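PDB 6IST: lysin from Enterococcus phage IMEEF1, which probably cleaves the peptidoglycan of its enterococcal host through a calcium-binding CHAP domain of the cysteine peptidase kind. Local coordinates for residues F61-T66 against G134-P139. Residues are numbered along the deposited sequence; the frame is centred on the assembly and turned at random.
Sequences FQRIRT and GVIRPP
Q62 and I64 pair with R137 and V135 through four backbone hydrogen bonds, two at each pair, so that strands 62-65 and 134-137 run antiparallel with axes 4.7 Å apart and 166° between their directions. Strand 62-65 is the outermost strand, within this chain, of the six-stranded antiparallel sheet of the CHAP domain; the other side of strand 132-137 bonds to strand 77-80 through G134 with I79 and I136 with V77. R137 N to Q62 O is the shortest of the four bonds, at 2.7 Å. The non-hydrogen-bonded pairs come closer: the CA atoms of R65 and G134 are 4.3 Å apart. Just past the strand, T66 OG1, buried without a polar partner in the model, rests on G134 CA. On the face carrying Q62, I64, V135 and R137, I64 CD1 lies over one face of the R137 guanidinium, toward its rim, 3.5 Å from NH1. A salt bridge from R137 NH2 to D76 and a hydrogen bond to Q71 O secure the same group, while NH1 donates to a water that in turn donates to Q62 OE1. I64 CB also packs on V135 CG2. On the opposite face R63 runs alongside I136, its CD 4.1 Å from I136 CG1; R63 NH1 hydrogen-bonds to the carbonyl oxygens of L52 and Q55. Beyond the strand ends, the F61 ring joins the sheet to helix 29-41, touching M37 and meeting F41 edge-to-face. P138 CA and P139 CD make CH-pi contacts with one face of this ring, P139 CD 3.7 Å from its centroid, while I136 CG2 reaches its edge in plane, 3.6 Å from CD2 of F61.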
loop_
_atom_site.group_PDB
_atom_site.type_symbol
_atom_site.label_atom_id
_atom_site.label_comp_id
_atom_site.label_asym_id
_atom_site.label_seq_id
_atom_site.Cartn_x
_atom_site.Cartn_y
_atom_site.Cartn_z
ATOM N N PHE C 61 -10.807 -3.364 12.828
ATOM C CA PHE C 61 -12.012 -4.180 12.651
ATOM C C PHE C 61 -12.218 -5.184 13.785
ATOM O O PHE C 61 -11.280 -5.729 14.338
ATOM C CB PHE C 61 -11.962 -4.947 11.304
ATOM C CG PHE C 61 -12.281 -4.101 10.111
ATOM C CD1 PHE C 61 -11.392 -3.117 9.676
ATOM C CD2 PHE C 61 -13.458 -4.290 9.404
ATOM C CE1 PHE C 61 -11.659 -2.343 8.552
ATOM C CE2 PHE C 61 -13.759 -3.501 8.325
ATOM C CZ PHE C 61 -12.870 -2.524 7.890
ATOM N N GLN C 62 -13.462 -5.405 14.155
ATOM C CA GLN C 62 -13.839 -6.379 15.148
ATOM C C GLN C 62 -14.819 -7.359 14.533
ATOM O O GLN C 62 -15.587 -7.023 13.647
ATOM C CB GLN C 62 -14.555 -5.742 16.318
ATOM C CG GLN C 62 -13.731 -4.770 17.169
ATOM C CD GLN C 62 -14.635 -3.938 18.046
ATOM O OE1 GLN C 62 -15.719 -4.384 18.448
ATOM N NE2 GLN C 62 -14.217 -2.716 18.327
ATOM N N ARG C 63 -14.777 -8.554 15.024
ATOM C CA ARG C 63 -15.724 -9.602 14.614
ATOM C C ARG C 63 -16.350 -10.206 15.833
ATOM O O ARG C 63 -15.663 -10.506 16.799
ATOM C CB ARG C 63 -14.941 -10.633 13.813
ATOM C CG ARG C 63 -15.715 -11.833 13.387
ATOM C CD ARG C 63 -15.116 -12.489 12.171
ATOM N NE ARG C 63 -13.732 -12.779 12.432
ATOM C CZ ARG C 63 -12.785 -12.950 11.511
ATOM N NH1 ARG C 63 -13.015 -12.795 10.236
ATOM N NH2 ARG C 63 -11.549 -13.132 11.923
ATOM N N ILE C 64 -17.674 -10.365 15.816
ATOM C CA ILE C 64 -18.444 -10.786 16.956
ATOM C C ILE C 64 -19.464 -11.831 16.531
ATOM O O ILE C 64 -20.293 -11.580 15.649
ATOM C CB ILE C 64 -19.245 -9.570 17.575
ATOM C CG1 ILE C 64 -18.333 -8.373 17.789
ATOM C CG2 ILE C 64 -19.939 -9.985 18.865
ATOM C CD1 ILE C 64 -19.008 -7.022 18.014
ATOM N N ARG C 65 -19.424 -12.987 17.166
ATOM C CA ARG C 65 -20.482 -13.983 17.056
ATOM C C ARG C 65 -21.718 -13.420 17.741
ATOM O O ARG C 65 -21.623 -12.966 18.863
ATOM C CB ARG C 65 -20.106 -15.242 17.808
ATOM C CG ARG C 65 -19.511 -16.320 16.966
ATOM C CD ARG C 65 -20.448 -17.504 16.813
ATOM N NE ARG C 65 -21.787 -17.090 16.476
ATOM C CZ ARG C 65 -22.812 -17.919 16.293
ATOM N NH1 ARG C 65 -22.642 -19.241 16.409
ATOM N NH2 ARG C 65 -24.019 -17.418 15.970
ATOM N N THR C 66 -22.856 -13.383 17.077
ATOM C CA THR C 66 -23.999 -12.758 17.678
ATOM C C THR C 66 -25.032 -13.805 18.035
ATOM O O THR C 66 -25.444 -14.569 17.175
ATOM C CB THR C 66 -24.617 -11.675 16.786
ATOM O OG1 THR C 66 -24.935 -12.217 15.511
ATOM C CG2 THR C 66 -23.660 -10.471 16.618
ATOM N N GLY C 134 -22.951 -13.880 12.800
ATOM C CA GLY C 134 -22.426 -12.675 13.497
ATOM C C GLY C 134 -22.167 -11.482 12.601
ATOM O O GLY C 134 -22.750 -11.353 11.504
ATOM N N VAL C 135 -21.258 -10.592 13.033
ATOM C CA VAL C 135 -21.003 -9.377 12.395
ATOM C C VAL C 135 -19.532 -9.095 12.289
ATOM O O VAL C 135 -18.766 -9.649 13.098
ATOM C CB VAL C 135 -21.666 -8.194 13.082
ATOM C CG1 VAL C 135 -23.172 -8.342 12.986
ATOM C CG2 VAL C 135 -21.150 -7.904 14.485
ATOM N N ILE C 136 -19.159 -8.353 11.258
ATOM C CA ILE C 136 -17.852 -7.619 11.236
ATOM C C ILE C 136 -18.217 -6.198 11.448
ATOM O O ILE C 136 -19.088 -5.662 10.750
ATOM C CB ILE C 136 -17.067 -7.893 9.964
ATOM C CG1 ILE C 136 -16.547 -9.293 10.044
ATOM C CG2 ILE C 136 -15.886 -6.929 9.830
ATOM C CD1 ILE C 136 -15.991 -9.897 8.762
ATOM N N ARG C 137 -17.626 -5.611 12.480
ATOM C CA ARG C 137 -17.852 -4.210 12.822
ATOM C C ARG C 137 -16.658 -3.376 12.359
ATOM O O ARG C 137 -15.557 -3.503 12.916
ATOM C CB ARG C 137 -18.086 -4.107 14.312
ATOM C CG ARG C 137 -18.263 -2.694 14.780
ATOM C CD ARG C 137 -19.048 -2.710 16.073
ATOM N NE ARG C 137 -20.302 -3.460 15.889
ATOM C CZ ARG C 137 -21.011 -4.039 16.873
ATOM N NH1 ARG C 137 -20.614 -3.928 18.141
ATOM N NH2 ARG C 137 -22.122 -4.702 16.604
ATOM N N PRO C 138 -16.836 -2.581 11.295
ATOM C CA PRO C 138 -15.743 -1.684 10.816
ATOM C C PRO C 138 -15.557 -0.577 11.861
ATOM O O PRO C 138 -16.496 -0.292 12.660
ATOM C CB PRO C 138 -16.279 -1.052 9.537
ATOM C CG PRO C 138 -17.372 -1.952 9.107
ATOM C CD PRO C 138 -17.988 -2.511 10.390
ATOM N N PRO C 139 -14.407 0.029 11.850
ATOM C CA PRO C 139 -14.099 1.153 12.764
ATOM C C PRO C 139 -14.659 2.481 12.228
ATOM O O PRO C 139 -14.111 3.079 11.334
ATOM C CB PRO C 139 -12.597 1.159 12.784
ATOM C CG PRO C 139 -12.164 0.626 11.486
ATOM C CD PRO C 139 -13.263 -0.256 10.967
HETATM O O HOH W 1 -18.407 -2.745 19.242
#